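Endoglucanase, glycoside hydrolase family 5 protein (Cytophaga hutchinsonii, PDB 5IHS) probably hydrolyses internal beta-1,4-glucosidic bonds of cellulose, as a periplasmic endoglucanase of a bacterium that lives on crystalline cellulose. Local coordinates at residues His226-Glu229 with Leu230-Ala234; Thr195-Trp198 with Ser199-Val202; Tyr269-Leu272 with Asp273-Ile277. All coordinates share one frame; numbering follows the deposited sequence.

Contact 1: His226-Glu229 with Leu230-Ala234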
loop_
_atom_site.group_PDB
_atom_site.type_symbol
_atom_site.label_atom_id
_atom_site.label_comp_id
_atom_site.label_asym_id
_atom_site.label_seq_id
_atom_site.Cartn_x
_atom_site.Cartn_y
_atom_site.Cartn_z
ATOM N N HIS A 226 -10.512 14.088 -5.411
ATOM C CA HIS A 226 -9.201 14.712 -5.269
ATOM C C HIS A 226 -8.571 14.902 -6.637
ATOM O O HIS A 226 -8.361 13.931 -7.371
ATOM C CB HIS A 226 -8.297 13.829 -4.418
ATOM C CG HIS A 226 -8.890 13.475 -3.102
ATOM N ND1 HIS A 226 -8.963 12.179 -2.649
ATOM C CD2 HIS A 226 -9.472 14.246 -2.152
ATOM C CE1 HIS A 226 -9.547 12.169 -1.465
ATOM N NE2 HIS A 226 -9.866 13.410 -1.139
ATOM N N LYS A 227 -8.258 16.150 -6.967
ATOM C CA LYS A 227 -7.770 16.503 -8.290
ATOM C C LYS A 227 -6.490 17.327 -8.180
ATOM O O LYS A 227 -5.594 16.962 -7.415
ATOM C CB LYS A 227 -8.886 17.164 -9.099
ATOM C CG LYS A 227 -10.131 16.283 -9.144
ATOM C CD LYS A 227 -11.210 16.874 -9.998
ATOM C CE LYS A 227 -12.571 16.296 -9.654
ATOM N NZ LYS A 227 -12.794 14.939 -10.155
ATOM N N GLN A 228 -6.367 18.421 -8.930
ATOM C CA GLN A 228 -5.073 19.097 -8.992
ATOM C C GLN A 228 -4.639 19.649 -7.637
ATOM O O GLN A 228 -3.440 19.713 -7.361
ATOM C CB GLN A 228 -5.104 20.205 -10.040
ATOM C CG GLN A 228 -3.764 20.865 -10.267
ATOM C CD GLN A 228 -2.733 19.897 -10.806
ATOM O OE1 GLN A 228 -3.036 19.065 -11.667
ATOM N NE2 GLN A 228 -1.510 19.991 -10.301
ATOM N N GLU A 229 -5.580 20.047 -6.776
ATOM C CA GLU A 229 -5.192 20.592 -5.477
ATOM C C GLU A 229 -4.387 19.583 -4.656
ATOM O O GLU A 229 -3.438 19.958 -3.955
ATOM C CB GLU A 229 -6.422 21.074 -4.713
ATOM C CG GLU A 229 -7.278 19.997 -4.082
ATOM C CD GLU A 229 -7.963 19.054 -5.062
ATOM O OE1 GLU A 229 -8.102 19.373 -6.267
ATOM O OE2 GLU A 229 -8.388 17.982 -4.601
ATOM N N LEU A 230 -4.748 18.300 -4.717
ATOM C CA LEU A 230 -3.987 17.304 -3.970
ATOM C C LEU A 230 -2.674 16.949 -4.672
ATOM O O LEU A 230 -1.679 16.660 -3.993
ATOM C CB LEU A 230 -4.854 16.074 -3.659
ATOM C CG LEU A 230 -4.238 15.067 -2.681
ATOM C CD1 LEU A 230 -3.979 15.673 -1.307
ATOM C CD2 LEU A 230 -5.142 13.839 -2.537
ATOM N N ARG A 231 -2.630 16.988 -6.013
ATOM C CA ARG A 231 -1.343 16.879 -6.694
ATOM C C ARG A 231 -0.422 18.022 -6.295
ATOM O O ARG A 231 0.784 17.823 -6.124
ATOM C CB ARG A 231 -1.528 16.830 -8.210
ATOM C CG ARG A 231 -2.132 15.526 -8.705
ATOM C CD ARG A 231 -2.086 15.404 -10.232
ATOM N NE ARG A 231 -3.064 16.252 -10.908
ATOM C CZ ARG A 231 -4.337 15.936 -11.114
ATOM N NH1 ARG A 231 -4.830 14.783 -10.687
ATOM N NH2 ARG A 231 -5.129 16.783 -11.762
ATOM N N ASN A 232 -0.973 19.225 -6.105
ATOM C CA ASN A 232 -0.148 20.352 -5.682
ATOM C C ASN A 232 0.394 20.145 -4.272
ATOM O O ASN A 232 1.552 20.485 -3.990
ATOM C CB ASN A 232 -0.947 21.655 -5.745
ATOM C CG ASN A 232 -1.233 22.106 -7.154
ATOM O OD1 ASN A 232 -0.595 21.660 -8.105
ATOM N ND2 ASN A 232 -2.201 23.006 -7.297
ATOM N N GLU A 233 -0.431 19.598 -3.371
ATOM C CA GLU A 233 0.036 19.243 -2.033
ATOM C C GLU A 233 1.191 18.253 -2.117
ATOM O O GLU A 233 2.218 18.409 -1.443
ATOM C CB GLU A 233 -1.146 18.657 -1.245
ATOM C CG GLU A 233 -0.836 18.039 0.121
ATOM C CD GLU A 233 -0.629 19.053 1.224
ATOM O OE1 GLU A 233 -1.006 20.234 1.031
ATOM O OE2 GLU A 233 -0.093 18.656 2.284
ATOM N N ALA A 234 1.035 17.212 -2.935
ATOM C CA ALA A 234 2.099 16.227 -3.097
ATOM C C ALA A 234 3.379 16.870 -3.618
ATOM O O ALA A 234 4.470 16.606 -3.102
ATOM C CB ALA A 234 1.619 15.121 -4.032
#
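Gln228 bends over the first turn of helix 228-239 and ties Arg231 to Asn232. Its CB lies 3.8 Å from Arg231 NH2. CG, trans to the backbone N (chi1 -174°), leads forward along the helix and passes beside the Asn232 amide. The bend at the next torsion (chi2 63°) places the amide between the two partners, OE1 toward Arg231 and NE2 toward Asn232. OE1 takes two donors of Arg231 side-on, NE at 2.9 Å and NH2 at 3.1 Å from Gln228 OE1. Both reach this oxygen from one face of the amide, although it lies in the plane of the guanidinium. NE2 turns the other way and donates a nearly straight bond (165°) to Asn232 OD1, 2.9 Å off, arriving above the plane of that carbonyl. The same guanidinium lays one face over the Lys227-Gln228 peptide, and its NH1 forms a salt bridge with Glu264 of helix 262-274. Glu229, meanwhile, curls back toward the N-cap residue: its OE2 accepts from Lys227 N at 3.0 Å. On the inner side, His226 CB packs 3.7 Å from Leu230 CD2, with Leu230 reaching Leu219 and Phe221 of strand 215-221. The arrangement forms the N-terminal turn of the helical link in the beta-alpha-beta unit 215-221, 228-239, 244-249 of the TIM barrel.

Contact 2: Thr195-Trp198 with Ser199-Val202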
loop_
_atom_site.group_PDB
_atom_site.type_symbol
_atom_site.label_atom_id
_atom_site.label_comp_id
_atom_site.label_asym_id
_atom_site.label_seq_id
_atom_site.Cartn_x
_atom_site.Cartn_y
_atom_site.Cartn_z
ATOM N N THR A 195 -0.447 10.032 7.055
ATOM C CA THR A 195 -0.478 11.470 7.275
ATOM C C THR A 195 -1.906 11.934 7.600
ATOM O O THR A 195 -2.892 11.196 7.449
ATOM C CB THR A 195 0.173 12.212 6.076
ATOM O OG1 THR A 195 -0.522 11.922 4.857
ATOM C CG2 THR A 195 1.662 11.844 5.939
ATOM N N ARG A 196 -2.014 13.167 8.100
ATOM C CA ARG A 196 -3.302 13.663 8.571
ATOM C C ARG A 196 -4.319 13.744 7.427
ATOM O O ARG A 196 -3.973 13.906 6.248
ATOM C CB ARG A 196 -3.120 15.029 9.256
ATOM C CG ARG A 196 -4.367 15.550 9.977
ATOM C CD ARG A 196 -4.067 16.714 10.876
ATOM N NE ARG A 196 -3.780 17.955 10.173
ATOM C CZ ARG A 196 -4.692 18.847 9.803
ATOM N NH1 ARG A 196 -5.989 18.631 10.007
ATOM N NH2 ARG A 196 -4.305 19.978 9.222
ATOM N N GLN A 197 -5.596 13.647 7.799
ATOM C CA GLN A 197 -6.719 13.821 6.877
ATOM C C GLN A 197 -6.726 12.709 5.831
ATOM O O GLN A 197 -6.660 12.948 4.615
ATOM C CB GLN A 197 -6.701 15.220 6.269
ATOM C CG GLN A 197 -7.947 15.610 5.513
ATOM C CD GLN A 197 -7.903 17.068 5.144
ATOM O OE1 GLN A 197 -8.100 17.931 5.991
ATOM N NE2 GLN A 197 -7.623 17.357 3.889
ATOM N N TRP A 198 -6.825 11.472 6.316
ATOM C CA TRP A 198 -6.881 10.291 5.454
ATOM C C TRP A 198 -5.667 10.222 4.532
ATOM O O TRP A 198 -5.764 9.880 3.351
ATOM C CB TRP A 198 -8.212 10.191 4.699
ATOM C CG TRP A 198 -9.366 10.226 5.648
ATOM C CD1 TRP A 198 -9.888 9.178 6.365
ATOM C CD2 TRP A 198 -10.118 11.375 6.020
ATOM N NE1 TRP A 198 -10.930 9.610 7.143
ATOM C CE2 TRP A 198 -11.092 10.954 6.949
ATOM C CE3 TRP A 198 -10.074 12.717 5.652
ATOM C CZ2 TRP A 198 -12.009 11.832 7.519
ATOM C CZ3 TRP A 198 -10.983 13.586 6.218
ATOM C CH2 TRP A 198 -11.944 13.138 7.136
ATOM N N SER A 199 -4.498 10.502 5.106
ATOM C CA SER A 199 -3.235 10.443 4.374
ATOM C C SER A 199 -3.234 11.370 3.160
ATOM O O SER A 199 -2.792 11.024 2.065
ATOM C CB SER A 199 -2.826 9.004 4.045
ATOM O OG SER A 199 -2.429 8.390 5.265
ATOM N N GLN A 200 -3.668 12.610 3.389
ATOM C CA GLN A 200 -3.594 13.674 2.394
ATOM C C GLN A 200 -2.521 14.710 2.679
ATOM O O GLN A 200 -1.897 15.212 1.741
ATOM C CB GLN A 200 -4.943 14.388 2.250
ATOM C CG GLN A 200 -5.989 13.489 1.655
ATOM C CD GLN A 200 -7.388 14.045 1.764
ATOM O OE1 GLN A 200 -7.590 15.257 1.861
ATOM N NE2 GLN A 200 -8.367 13.159 1.750
ATOM N N LEU A 201 -2.308 15.065 3.946
ATOM C CA LEU A 201 -1.553 16.271 4.292
ATOM C C LEU A 201 -0.058 15.970 4.452
ATOM O O LEU A 201 0.565 16.149 5.504
ATOM C CB LEU A 201 -2.175 16.963 5.502
ATOM C CG LEU A 201 -3.619 17.436 5.248
ATOM C CD1 LEU A 201 -4.192 18.089 6.497
ATOM C CD2 LEU A 201 -3.748 18.369 4.058
ATOM N N VAL A 202 0.524 15.536 3.332
ATOM C CA VAL A 202 1.926 15.147 3.294
ATOM C C VAL A 202 2.852 16.322 3.566
ATOM O O VAL A 202 3.979 16.116 4.020
ATOM C CB VAL A 202 2.251 14.402 1.983
ATOM C CG1 VAL A 202 1.610 13.025 2.005
ATOM C CG2 VAL A 202 1.784 15.175 0.748
HETATM O O HOH W 1 -0.062 15.299 8.184
HETATM O O HOH W 2 -7.373 10.413 1.148
#
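Gln197, Trp198 and Ser199 are three successive residues with positive phi (57° to 65°), so the chain from Thr195 to Gln200 winds as a short left-handed helical turn. Its bonds still run from each N-H to a carbonyl four residues back: Ser199 N lies 2.9 Å from Thr195 O, and Gln200 N lies 3.2 Å from Arg196 O. That second oxygen is shared, since Leu201 N also donates to Arg196 O, at 3.1 Å and close to the carbonyl plane, where the turn gives way to an inverse gamma turn centred on Leu201. Ser199 closes the start of the turn by accepting from Thr195 N through OG, which also bonds Asn159 O.

On the outer side, the extended side chains of Gln197 and Gln200 meet through their amides. Gln197 NE2 donates to Gln200 OE1 at 2.9 Å, an almost straight bond that lies in the donor's amide plane but stands above the acceptor's, the two planes being 75° apart. A water joins the other end of the Gln200 amide, NE2, to Trp198 O, while a second water connects Arg196 N with Leu201 O. Leu201 CD1 settles over one face of the Arg196 guanidinium, 3.3 Å from NH2 of Arg196, and also touches Gln197 CB. The bend at chi3 of Arg196 (72°) lets that face meet the methyl; NH2 is engaged in a salt bridge with Glu204.

Trp198 packs on Glu160 of the Asn-Glu-Pro sequence, which in family 5 relatives supplies the acid/base. The left-handed turn thus belongs to the loop following strand 191-193 at the catalytic end of the TIM barrel.

Contact 3: Tyr269-Leu272 with Asp273-Ile277; sequences YEFL and DAHKI
Leu272 O receives Ile277 N at 2.9 Å along a nearly straight bond (173°), and His275 N reaches the same Leu272 O more weakly, at 3.2 Å. This is the Schellman motif that ends helix 262-274: Lys276, with positive phi, turns the chain back, and its N donates to Asp273 O. Upstream the ordinary helical pattern holds, with Asp273 N bonded to Tyr269 O and Ala274 N to Glu270 O.

Phe271 and His275 meet on the side of the helix that faces helix 228-239. The imidazole brings CD2 over one face of the phenyl ring, near its rim, 3.6 Å from Phe271 CE1. The planes are inclined at 50° to each other, so the pair is neither stacked nor perpendicular. The phenyl group gets there because its CG stands trans to the backbone N (chi1 174°), which tips the ring toward the end of the helix. His275 is fixed at its base as well: its N donates to Phe271 O, and the edge of the imidazole presents CD2 to that oxygen, near the ring plane and 3.2 Å from Phe271 O. Phe271 also packs on Arg231 and Ala234, while the His275 side chain touches Gln235 and Leu238.

Asp273 directs its carboxylate away from this aromatic side. OD2 makes a salt bridge with Lys323 of helix 311-329 and OD1 one with Arg53, at the start of the first barrel strand, so the acid joins three elements of the fold. Beneath the turn, where the chain heads into strand 279-284, Leu272 and Ile277 both pack on Val246. Their side chains cross at roughly a right angle, Leu272 CD2 lying 3.8 Å from Ile277 CG2.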
loop_
_atom_site.group_PDB
_atom_site.type_symbol
_atom_site.label_atom_id
_atom_site.label_comp_id
_atom_site.label_asym_id
_atom_site.label_seq_id
_atom_site.Cartn_x
_atom_site.Cartn_y
_atom_site.Cartn_z
ATOM N N TYR A 269 -2.135 9.091 -12.825
ATOM C CA TYR A 269 -1.075 8.199 -13.293
ATOM C C TYR A 269 0.064 8.987 -13.933
ATOM O O TYR A 269 1.240 8.660 -13.739
ATOM C CB TYR A 269 -1.613 7.179 -14.289
ATOM C CG TYR A 269 -2.494 6.071 -13.754
ATOM C CD1 TYR A 269 -2.325 5.522 -12.483
ATOM C CD2 TYR A 269 -3.472 5.532 -14.569
ATOM C CE1 TYR A 269 -3.132 4.487 -12.040
ATOM C CE2 TYR A 269 -4.269 4.492 -14.145
ATOM C CZ TYR A 269 -4.100 3.962 -12.886
ATOM O OH TYR A 269 -4.917 2.917 -12.496
ATOM N N GLU A 270 -0.270 10.019 -14.715
ATOM C CA GLU A 270 0.760 10.837 -15.353
ATOM C C GLU A 270 1.672 11.472 -14.306
ATOM O O GLU A 270 2.902 11.440 -14.424
ATOM C CB GLU A 270 0.079 11.903 -16.208
ATOM C CG GLU A 270 0.979 12.871 -16.918
ATOM C CD GLU A 270 0.167 13.746 -17.863
ATOM O OE1 GLU A 270 -0.657 14.548 -17.370
ATOM O OE2 GLU A 270 0.309 13.602 -19.099
ATOM N N PHE A 271 1.075 12.048 -13.266
ATOM C CA PHE A 271 1.841 12.670 -12.187
ATOM C C PHE A 271 2.693 11.650 -11.439
ATOM O O PHE A 271 3.881 11.878 -11.181
ATOM C CB PHE A 271 0.860 13.359 -11.238
ATOM C CG PHE A 271 1.493 13.924 -9.999
ATOM C CD1 PHE A 271 2.147 15.143 -10.031
ATOM C CD2 PHE A 271 1.406 13.246 -8.788
ATOM C CE1 PHE A 271 2.727 15.666 -8.885
ATOM C CE2 PHE A 271 1.982 13.768 -7.643
ATOM C CZ PHE A 271 2.637 14.979 -7.696
ATOM N N LEU A 272 2.092 10.517 -11.072
ATOM C CA LEU A 272 2.820 9.518 -10.301
ATOM C C LEU A 272 3.988 8.955 -11.100
ATOM O O LEU A 272 5.093 8.794 -10.569
ATOM C CB LEU A 272 1.884 8.400 -9.847
ATOM C CG LEU A 272 0.713 8.869 -8.974
ATOM C CD1 LEU A 272 -0.282 7.743 -8.771
ATOM C CD2 LEU A 272 1.203 9.417 -7.631
ATOM N N ASP A 273 3.777 8.681 -12.387
ATOM C CA ASP A 273 4.866 8.173 -13.214
ATOM C C ASP A 273 5.962 9.219 -13.383
ATOM O O ASP A 273 7.151 8.878 -13.399
ATOM C CB ASP A 273 4.326 7.736 -14.574
ATOM C CG ASP A 273 3.542 6.430 -14.517
ATOM O OD1 ASP A 273 3.632 5.673 -13.519
ATOM O OD2 ASP A 273 2.849 6.154 -15.526
ATOM N N ALA A 274 5.585 10.494 -13.520
ATOM C CA ALA A 274 6.587 11.543 -13.684
ATOM C C ALA A 274 7.530 11.606 -12.492
ATOM O O ALA A 274 8.703 11.970 -12.650
ATOM C CB ALA A 274 5.900 12.895 -13.881
ATOM N N HIS A 275 7.036 11.264 -11.303
ATOM C CA HIS A 275 7.790 11.327 -10.055
ATOM C C HIS A 275 8.196 9.954 -9.540
ATOM O O HIS A 275 8.734 9.848 -8.438
ATOM C CB HIS A 275 6.986 12.095 -9.006
ATOM C CG HIS A 275 6.783 13.519 -9.385
ATOM N ND1 HIS A 275 7.763 14.471 -9.197
ATOM C CD2 HIS A 275 5.773 14.134 -10.042
ATOM C CE1 HIS A 275 7.336 15.629 -9.667
ATOM N NE2 HIS A 275 6.133 15.453 -10.183
ATOM N N LYS A 276 7.958 8.905 -10.323
ATOM C CA LYS A 276 8.315 7.541 -9.949
ATOM C C LYS A 276 7.745 7.160 -8.577
ATOM O O LYS A 276 8.412 6.511 -7.762
ATOM C CB LYS A 276 9.831 7.326 -10.021
ATOM C CG LYS A 276 10.392 7.646 -11.397
ATOM C CD LYS A 276 11.894 7.534 -11.437
ATOM C CE LYS A 276 12.472 7.854 -12.818
ATOM N NZ LYS A 276 11.756 8.897 -13.591
ATOM N N ILE A 277 6.482 7.519 -8.351
ATOM C CA ILE A 277 5.778 7.215 -7.105
ATOM C C ILE A 277 5.014 5.905 -7.271
ATOM O O ILE A 277 4.223 5.741 -8.208
ATOM C CB ILE A 277 4.828 8.363 -6.714
ATOM C CG1 ILE A 277 5.632 9.642 -6.460
ATOM C CG2 ILE A 277 4.012 7.974 -5.484
ATOM C CD1 ILE A 277 4.772 10.898 -6.259
#

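In the fold
Contact 1 lies between the other two along the chain and touches both. Its centre is about 12 Å from that of contact 2, which it meets where His226 NE2 lies 3.3 Å from Gln200 NE2 and where Glu233 packs against Leu201. About 13 Å away, centre to centre, is contact 3, joined where Phe271 packs against helix 228-239 (Ala234 CB to Phe271 CZ 3.8 Å). Contacts 2 and 3 do not touch: their nearest atoms are about 8 Å apart. Contact 2 follows a barrel strand, on the catalytic side of the TIM barrel, whereas contact 3 precedes the last strand, at the barrel's other end.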